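PDB 3BB7: interpain A from Prevotella intermedia, which probably hydrolyses proteins as a papain-like cysteine protease of the C10 family, made as a zymogen and activated autocatalytically. Local coordinates for residues T10-V15 and E60-A65; A24-D29 and P33-V38; N101-K106 and A181-M186. The protein carries 1 engineered substitution. All coordinates share one frame; numbering follows the deposited sequence. Where two conformers were deposited one is given.

Contact 1: residues T10-V15 and E60-A65; sequences THTYTV and EVITNA
T12 meets I62 and T63 of the helix just beyond the ring of Y13, the flat group of this corner. T10 OG1 sits over the centre of one face of that ring, 3.4 Å above its plane; Y13 makes no contact with the helix segment itself and touches V25 of strand 23-26.

The helix contact is made by methyls and falls to T12. Its CG2 lies 3.6 Å from T63 CG2, with I62 CG2 farther off at 4.2 Å, so one methyl reaches two successive helix residues. Behind it, the terminal I62 CD1 comes up to the carbonyl oxygen T12 O at 3.8 Å. With chi1 at 53°, T12 sets CG2 opposite its own carbonyl carbon and OG1 between the two backbone arms. The hydroxyl is hydrogen-bonded to D59, one turn back along the helix, while T63 OG1 bonds to the carbonyl oxygen of that same D59. Both threonines thus settle their polar ends on D59 and face each other with carbon.

What shapes the chain here is T10. Its OG1 accepts from T12 N at 3.3 Å, an ST turn, and from Y13 N at 3.2 Å, an ST motif, the latter with an N-H...O angle of 155°. A separate backbone bond runs across the turn from T10 N to Y13 O at 2.8 Å. Together they close the tight reversal of the beta hairpin between strands 4-9 and 14-18, whose tip rests on helix 49-68 within the Spi-inhibitor-like prodomain.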
loop_
_atom_site.group_PDB
_atom_site.type_symbol
_atom_site.label_atom_id
_atom_site.label_comp_id
_atom_site.label_asym_id
_atom_site.label_seq_id
_atom_site.Cartn_x
_atom_site.Cartn_y
_atom_site.Cartn_z
ATOM N N THR A 10 -10.883 -20.635 5.247
ATOM C CA THR A 10 -11.326 -20.947 3.882
ATOM C C THR A 10 -10.688 -22.284 3.494
ATOM O O THR A 10 -10.028 -22.925 4.325
ATOM C CB THR A 10 -10.941 -19.848 2.860
ATOM O OG1 THR A 10 -9.525 -19.859 2.648
ATOM C CG2 THR A 10 -11.370 -18.459 3.349
ATOM N N HIS A 11 -10.861 -22.703 2.241
ATOM C CA HIS A 11 -10.254 -23.960 1.781
ATOM C C HIS A 11 -8.748 -23.870 1.565
ATOM O O HIS A 11 -8.070 -24.901 1.461
ATOM C CB HIS A 11 -10.939 -24.486 0.518
ATOM C CG HIS A 11 -12.391 -24.806 0.713
ATOM N ND1 HIS A 11 -12.954 -24.967 1.961
ATOM C CD2 HIS A 11 -13.385 -25.025 -0.180
ATOM C CE1 HIS A 11 -14.239 -25.247 1.830
ATOM N NE2 HIS A 11 -14.526 -25.283 0.540
ATOM N N THR A 12 -8.214 -22.646 1.534
ATOM C CA THR A 12 -6.790 -22.444 1.242
ATOM C C THR A 12 -5.986 -21.829 2.378
ATOM O O THR A 12 -4.768 -21.992 2.421
ATOM C CB THR A 12 -6.575 -21.545 0.020
ATOM O OG1 THR A 12 -7.316 -20.337 0.207
ATOM C CG2 THR A 12 -7.059 -22.222 -1.268
ATOM N N TYR A 13 -6.651 -21.105 3.272
ATOM C CA TYR A 13 -5.952 -20.476 4.400
ATOM C C TYR A 13 -6.842 -20.373 5.618
ATOM O O TYR A 13 -8.072 -20.396 5.509
ATOM C CB TYR A 13 -5.403 -19.083 4.051
ATOM C CG TYR A 13 -6.470 -18.057 3.728
ATOM C CD1 TYR A 13 -7.203 -17.421 4.747
ATOM C CD2 TYR A 13 -6.778 -17.735 2.395
ATOM C CE1 TYR A 13 -8.213 -16.508 4.453
ATOM C CE2 TYR A 13 -7.783 -16.805 2.094
ATOM C CZ TYR A 13 -8.501 -16.200 3.129
ATOM O OH TYR A 13 -9.493 -15.299 2.816
ATOM N N THR A 14 -6.197 -20.236 6.777
ATOM C CA THR A 14 -6.884 -20.113 8.056
ATOM C C THR A 14 -6.207 -18.956 8.777
ATOM O O THR A 14 -4.964 -18.837 8.753
ATOM C CB THR A 14 -6.730 -21.407 8.886
ATOM O OG1 THR A 14 -7.246 -22.519 8.135
ATOM C CG2 THR A 14 -7.504 -21.339 10.199
ATOM N N VAL A 15 -7.019 -18.078 9.364
ATOM C CA VAL A 15 -6.500 -16.999 10.199
ATOM C C VAL A 15 -6.550 -17.532 11.629
ATOM O O VAL A 15 -7.613 -17.946 12.127
ATOM C CB VAL A 15 -7.339 -15.706 10.034
ATOM C CG1 VAL A 15 -6.938 -14.668 11.050
ATOM C CG2 VAL A 15 -7.197 -15.169 8.607
ATOM N N GLU A 60 -5.782 -17.635 -5.021
ATOM C CA GLU A 60 -5.548 -17.906 -6.432
ATOM C C GLU A 60 -4.239 -18.662 -6.638
ATOM O O GLU A 60 -4.192 -19.665 -7.362
ATOM C CB GLU A 60 -5.518 -16.574 -7.178
ATOM C CG GLU A 60 -5.375 -16.671 -8.678
ATOM C CD GLU A 60 -5.328 -15.288 -9.293
ATOM O OE1 GLU A 60 -6.372 -14.821 -9.832
ATOM O OE2 GLU A 60 -4.254 -14.663 -9.212
ATOM N N VAL A 61 -3.163 -18.213 -5.999
ATOM C CA VAL A 61 -1.878 -18.902 -6.266
ATOM C C VAL A 61 -1.792 -20.287 -5.664
ATOM O O VAL A 61 -1.207 -21.196 -6.268
ATOM C CB VAL A 61 -0.608 -18.071 -5.893
ATOM C CG1 VAL A 61 -0.609 -16.756 -6.671
ATOM C CG2 VAL A 61 -0.458 -17.818 -4.408
ATOM N N ILE A 62 -2.387 -20.459 -4.489
ATOM C CA ILE A 62 -2.391 -21.760 -3.886
ATOM C C ILE A 62 -3.215 -22.741 -4.749
ATOM O O ILE A 62 -2.768 -23.876 -5.028
ATOM C CB ILE A 62 -2.876 -21.731 -2.403
ATOM C CG1 ILE A 62 -1.864 -20.958 -1.546
ATOM C CG2 ILE A 62 -3.041 -23.161 -1.862
ATOM C CD1 ILE A 62 -2.259 -20.748 -0.089
ATOM N N THR A 63 -4.408 -22.330 -5.173
ATOM C CA THR A 63 -5.207 -23.221 -6.003
ATOM C C THR A 63 -4.504 -23.514 -7.340
ATOM O O THR A 63 -4.510 -24.653 -7.812
ATOM C CB THR A 63 -6.643 -22.720 -6.186
ATOM O OG1 THR A 63 -6.647 -21.484 -6.879
ATOM C CG2 THR A 63 -7.306 -22.530 -4.823
ATOM N N ASN A 64 -3.843 -22.514 -7.914
ATOM C CA ASN A 64 -3.154 -22.761 -9.165
ATOM C C ASN A 64 -1.947 -23.697 -8.982
ATOM O O ASN A 64 -1.702 -24.574 -9.812
ATOM C CB ASN A 64 -2.655 -21.433 -9.750
ATOM C CG ASN A 64 -1.851 -21.614 -11.044
ATOM O OD1 ASN A 64 -0.611 -21.609 -11.028
ATOM N ND2 ASN A 64 -2.551 -21.768 -12.163
ATOM N N ALA A 65 -1.223 -23.528 -7.874
ATOM C CA ALA A 65 -0.109 -24.421 -7.556
ATOM C C ALA A 65 -0.551 -25.853 -7.442
ATOM O O ALA A 65 0.087 -26.770 -7.967
ATOM C CB ALA A 65 0.548 -23.993 -6.265
#

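Contact 2: residues A24-D29 and P33-V38; sequences AVISAD and PELLGV
V25 O takes two backbone N-H groups from the partner strand: L36 N at 2.8 Å, and G37 N at 3.3 Å in a weak bond. Two residues facing one make this a classic beta bulge, and the register slips by one between V25 and I26. Within the same bulge V25 N in turn donates to G37 O at 2.9 Å, coming from 38° out of the carbonyl plane. Past I26, S27 N reaches E34 O at 2.8 Å, this time in the carbonyl plane.

S27 adds a bond from its side chain. Chi1 of 71° holds OG between its backbone N and carbonyl carbon, and the hydroxyl gives its proton to P33 O at 2.6 Å, well above the carbonyl plane. S27 is therefore gripped twice, at N and at OG, by successive carbonyls. One water then donates both to S27 O and to the carboxylate oxygen E34 OE2, bridging the two segments.

Among the apolar contacts, L35 CD1 lies 3.8 Å from A24 CB and equally far from I26 CD1, so a single methyl serves both residues on that face of the sheet. The side chains of I26 and E34 lie side by side, I26 CG2 3.9 Å from E34 CG. L36 CD1 packs on S27 CB at 3.8 Å.

The hairpin of strands 23-26 and 35-39 sits inside a larger antiparallel sheet: A24 and I26 bond to F16 and T14 of strand 14-18, V38 bonds to Y293 of strand 292-294, and L36 and S27 lean on helix 49-68 at W54, I58 and I62.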
loop_
_atom_site.group_PDB
_atom_site.type_symbol
_atom_site.label_atom_id
_atom_site.label_comp_id
_atom_site.label_asym_id
_atom_site.label_seq_id
_atom_site.Cartn_x
_atom_site.Cartn_y
_atom_site.Cartn_z
ATOM N N ALA A 24 -1.748 -15.087 12.770
ATOM C CA ALA A 24 -1.046 -15.566 11.589
ATOM C C ALA A 24 -2.048 -16.020 10.566
ATOM O O ALA A 24 -3.182 -16.378 10.922
ATOM C CB ALA A 24 -0.101 -16.705 11.947
ATOM N N VAL A 25 -1.619 -16.013 9.305
ATOM C CA VAL A 25 -2.390 -16.560 8.193
ATOM C C VAL A 25 -1.585 -17.779 7.748
ATOM O O VAL A 25 -0.383 -17.678 7.452
ATOM C CB VAL A 25 -2.575 -15.558 7.072
ATOM C CG1 VAL A 25 -3.460 -16.170 5.975
ATOM C CG2 VAL A 25 -3.165 -14.229 7.621
ATOM N N ILE A 26 -2.260 -18.926 7.749
ATOM C CA ILE A 26 -1.645 -20.258 7.644
ATOM C C ILE A 26 -2.288 -21.056 6.503
ATOM O O ILE A 26 -3.519 -21.099 6.394
ATOM C CB ILE A 26 -1.868 -21.013 9.002
ATOM C CG1 ILE A 26 -1.143 -20.293 10.160
ATOM C CG2 ILE A 26 -1.551 -22.523 8.930
ATOM C CD1 ILE A 26 0.281 -20.121 9.945
ATOM N N SER A 27 -1.457 -21.667 5.652
ATOM C CA SER A 27 -1.935 -22.595 4.605
ATOM C C SER A 27 -1.789 -24.011 5.098
ATOM O O SER A 27 -1.205 -24.241 6.154
ATOM C CB SER A 27 -1.103 -22.448 3.325
ATOM O OG SER A 27 0.207 -22.974 3.521
ATOM N N ALA A 28 -2.328 -24.967 4.347
ATOM C CA ALA A 28 -2.180 -26.377 4.683
ATOM C C ALA A 28 -2.156 -27.172 3.405
ATOM O O ALA A 28 -3.189 -27.679 2.943
ATOM C CB ALA A 28 -3.287 -26.854 5.630
ATOM N N ASP A 29 -0.970 -27.208 2.809
ATOM C CA ASP A 29 -0.761 -27.916 1.561
ATOM C C ASP A 29 0.699 -28.226 1.341
ATOM O O ASP A 29 1.553 -27.397 1.627
ATOM C CB ASP A 29 -1.228 -27.089 0.382
ATOM C CG ASP A 29 -1.586 -27.955 -0.784
ATOM O OD1 ASP A 29 -0.635 -28.438 -1.507
ATOM O OD2 ASP A 29 -2.818 -28.199 -0.918
ATOM N N PRO A 33 4.110 -22.871 1.317
ATOM C CA PRO A 33 4.701 -22.688 2.649
ATOM C C PRO A 33 3.586 -22.467 3.660
ATOM O O PRO A 33 2.564 -21.858 3.320
ATOM C CB PRO A 33 5.528 -21.415 2.506
ATOM C CG PRO A 33 4.930 -20.695 1.349
ATOM C CD PRO A 33 4.364 -21.723 0.420
ATOM N N GLU A 34 3.770 -22.950 4.889
ATOM C CA GLU A 34 2.707 -22.906 5.870
ATOM C C GLU A 34 2.382 -21.464 6.291
ATOM O O GLU A 34 1.239 -21.046 6.265
ATOM C CB GLU A 34 3.111 -23.711 7.087
ATOM C CG GLU A 34 1.967 -23.866 8.073
ATOM C CD GLU A 34 2.286 -24.732 9.270
ATOM O OE1 GLU A 34 3.387 -24.605 9.876
ATOM O OE2 GLU A 34 1.389 -25.527 9.623
ATOM N N LEU A 35 3.373 -20.710 6.729
ATOM C CA LEU A 35 3.062 -19.369 7.199
ATOM C C LEU A 35 3.041 -18.397 6.030
ATOM O O LEU A 35 4.059 -18.226 5.337
ATOM C CB LEU A 35 4.059 -18.915 8.258
ATOM C CG LEU A 35 3.622 -17.517 8.719
ATOM C CD1 LEU A 35 3.059 -17.514 10.088
ATOM C CD2 LEU A 35 4.695 -16.484 8.539
ATOM N N LEU A 36 1.894 -17.750 5.837
ATOM C CA LEU A 36 1.707 -16.788 4.719
ATOM C C LEU A 36 1.828 -15.344 5.187
ATOM O O LEU A 36 2.194 -14.467 4.407
ATOM C CB LEU A 36 0.346 -17.009 4.060
ATOM C CG LEU A 36 0.094 -18.459 3.591
ATOM C CD1 LEU A 36 -1.352 -18.632 3.178
ATOM C CD2 LEU A 36 1.014 -18.768 2.419
ATOM N N GLY A 37 1.486 -15.093 6.448
ATOM C CA GLY A 37 1.522 -13.746 6.995
ATOM C C GLY A 37 1.430 -13.769 8.487
ATOM O O GLY A 37 0.946 -14.732 9.091
ATOM N N VAL A 38 1.895 -12.707 9.101
ATOM C CA VAL A 38 1.932 -12.635 10.558
ATOM C C VAL A 38 1.882 -11.190 11.007
ATOM O O VAL A 38 2.543 -10.358 10.435
ATOM C CB VAL A 38 3.165 -13.392 11.170
ATOM C CG1 VAL A 38 4.500 -12.892 10.599
ATOM C CG2 VAL A 38 3.137 -13.381 12.738
HETATM O O HOH W 1 -0.857 -26.095 8.276
#

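Contact 3: residues N101-K106 and A181-M186; sequences NKLLPK and AVATLM. Unlike the reference sequence in segment 101-106: K106 (reference Asn).
L103 and K102 press on A183 through aliphatic carbon. L103 CG stands 3.9 Å from A183 CB, and K102 CB approaches that same methyl at 4.0 Å, so the alanine is touched by two neighbouring residues of the turn. L103 carries on past it: with CG opposite its own carbonyl carbon (chi1 -61°), CD1 slants across to T184 OG1 at 3.6 Å. That touch is van der Waals, methyl against oxygen; the hydroxyl's hydrogen bond is to N180 O, one turn back in the helix.

Residues 101-104 form a type I beta turn, with L104 N bonded to N101 O, and it lies against helix 176-192 in the papain-like C10 catalytic domain. L185, pointing away from the turn, and the end of the M186 side chain pack on helix 116-128, which begins at the engineered A116, the predicted nucleophile position.

The polar link across the contact runs through one water. It accepts from L103 N at 3.1 Å and donates to A183 O at 2.9 Å, joining turn to helix backbone. K102 then extends along the helix, its NZ held weakly by N180 OD1 and, at long range, by E176.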
loop_
_atom_site.group_PDB
_atom_site.type_symbol
_atom_site.label_atom_id
_atom_site.label_comp_id
_atom_site.label_asym_id
_atom_site.label_seq_id
_atom_site.Cartn_x
_atom_site.Cartn_y
_atom_site.Cartn_z
ATOM N N ASN A 101 -9.350 12.735 4.524
ATOM C CA ASN A 101 -10.164 13.216 3.401
ATOM C C ASN A 101 -10.869 14.543 3.669
ATOM O O ASN A 101 -11.792 14.903 2.920
ATOM C CB ASN A 101 -11.206 12.152 3.001
ATOM C CG ASN A 101 -12.282 11.942 4.084
ATOM O OD1 ASN A 101 -12.101 12.372 5.222
ATOM N ND2 ASN A 101 -13.410 11.291 3.717
ATOM N N LYS A 102 -10.460 15.268 4.708
ATOM C CA LYS A 102 -11.148 16.511 5.149
ATOM C C LYS A 102 -11.343 17.524 4.040
ATOM O O LYS A 102 -12.343 18.263 4.021
ATOM C CB LYS A 102 -10.339 17.168 6.311
ATOM C CG LYS A 102 -10.883 18.449 6.935
ATOM C CD LYS A 102 -10.081 18.799 8.195
ATOM C CE LYS A 102 -10.307 20.239 8.544
ATOM N NZ LYS A 102 -9.650 20.593 9.825
ATOM N N LEU A 103 -10.373 17.612 3.133
ATOM C CA LEU A 103 -10.431 18.654 2.114
ATOM C C LEU A 103 -11.177 18.249 0.833
ATOM O O LEU A 103 -11.293 19.065 -0.095
ATOM C CB LEU A 103 -9.025 19.141 1.769
ATOM C CG LEU A 103 -8.283 19.754 2.947
ATOM C CD1 LEU A 103 -6.863 20.140 2.574
ATOM C CD2 LEU A 103 -9.021 20.974 3.517
ATOM N N LEU A 104 -11.654 17.003 0.769
ATOM C CA LEU A 104 -12.350 16.515 -0.411
ATOM C C LEU A 104 -13.848 16.817 -0.339
ATOM O O LEU A 104 -14.406 16.926 0.764
ATOM C CB LEU A 104 -12.127 15.003 -0.559
ATOM C CG LEU A 104 -10.666 14.586 -0.822
ATOM C CD1 LEU A 104 -10.506 13.095 -0.634
ATOM C CD2 LEU A 104 -10.245 15.032 -2.230
ATOM N N PRO A 105 -14.513 16.963 -1.494
ATOM C CA PRO A 105 -15.960 17.224 -1.518
ATOM C C PRO A 105 -16.795 16.262 -0.708
ATOM O O PRO A 105 -16.504 15.062 -0.639
ATOM C CB PRO A 105 -16.307 17.115 -3.011
ATOM C CG PRO A 105 -15.054 17.513 -3.704
ATOM C CD PRO A 105 -13.916 17.041 -2.841
ATOM N N LYS A 106 -17.840 16.809 -0.088
ATOM C CA LYS A 106 -18.832 16.001 0.591
ATOM C C LYS A 106 -19.876 15.548 -0.446
ATOM O O LYS A 106 -20.041 16.181 -1.491
ATOM C CB LYS A 106 -19.460 16.830 1.720
ATOM C CG LYS A 106 -20.321 16.087 2.731
ATOM C CD LYS A 106 -19.959 14.646 2.971
ATOM C CE LYS A 106 -20.167 14.340 4.473
ATOM N NZ LYS A 106 -20.956 13.088 4.716
ATOM N N ALA A 181 -2.662 19.354 7.955
ATOM C CA ALA A 181 -1.363 18.970 7.421
ATOM C C ALA A 181 -1.492 17.718 6.607
ATOM O O ALA A 181 -1.062 17.684 5.459
ATOM C CB ALA A 181 -0.368 18.766 8.531
ATOM N N VAL A 182 -2.069 16.671 7.208
ATOM C CA VAL A 182 -2.167 15.414 6.500
ATOM C C VAL A 182 -3.215 15.466 5.376
ATOM O O VAL A 182 -3.003 14.829 4.328
ATOM C CB VAL A 182 -2.376 14.200 7.461
ATOM C CG1 VAL A 182 -3.786 14.164 8.068
ATOM C CG2 VAL A 182 -2.093 12.906 6.737
ATOM N N ALA A 183 -4.318 16.203 5.582
ATOM C CA ALA A 183 -5.364 16.278 4.562
ATOM C C ALA A 183 -4.858 16.954 3.293
ATOM O O ALA A 183 -5.257 16.573 2.210
ATOM C CB ALA A 183 -6.565 17.023 5.096
ATOM N N THR A 184 -4.013 17.986 3.442
ATOM C CA THR A 184 -3.422 18.665 2.292
ATOM C C THR A 184 -2.558 17.683 1.506
ATOM O O THR A 184 -2.680 17.606 0.285
ATOM C CB THR A 184 -2.589 19.860 2.771
ATOM O OG1 THR A 184 -3.461 20.804 3.421
ATOM C CG2 THR A 184 -1.876 20.512 1.603
ATOM N N LEU A 185 -1.690 16.945 2.209
ATOM C CA LEU A 185 -0.822 15.971 1.566
ATOM C C LEU A 185 -1.631 14.879 0.835
ATOM O O LEU A 185 -1.336 14.537 -0.315
ATOM C CB LEU A 185 0.136 15.364 2.603
ATOM C CG LEU A 185 1.112 14.302 2.082
ATOM C CD1 LEU A 185 2.078 14.919 1.017
ATOM C CD2 LEU A 185 1.905 13.690 3.211
ATOM N N MET A 186 -2.681 14.365 1.486
ATOM C CA MET A 186 -3.550 13.340 0.875
ATOM C C MET A 186 -4.203 13.857 -0.399
ATOM O O MET A 186 -4.196 13.177 -1.413
ATOM C CB MET A 186 -4.656 12.950 1.853
ATOM C CG MET A 186 -4.187 12.120 3.019
ATOM S SD MET A 186 -3.861 10.418 2.515
ATOM C CE MET A 186 -3.259 9.739 4.059
HETATM O O HOH W 2 -8.083 15.823 2.193
#

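Contacts 1 and 2 share the prodomain region, their centres 9 Å apart, and they touch: S27 CB meets both T12 O and I62 CD1. The chain runs from 10-15 through the hairpin of contact 2 and on to helix 49-68, so contact 1 closes around contact 2. Contact 3 follows later, in the catalytic domain on the opposite side of the chain's centre, about 38 Å from contact 1 and 37 Å from contact 2 between centres. The prodomain strands continue directly into the catalytic domain's antiparallel sheet at strand 292-294, which ties the two parts of the zymogen together.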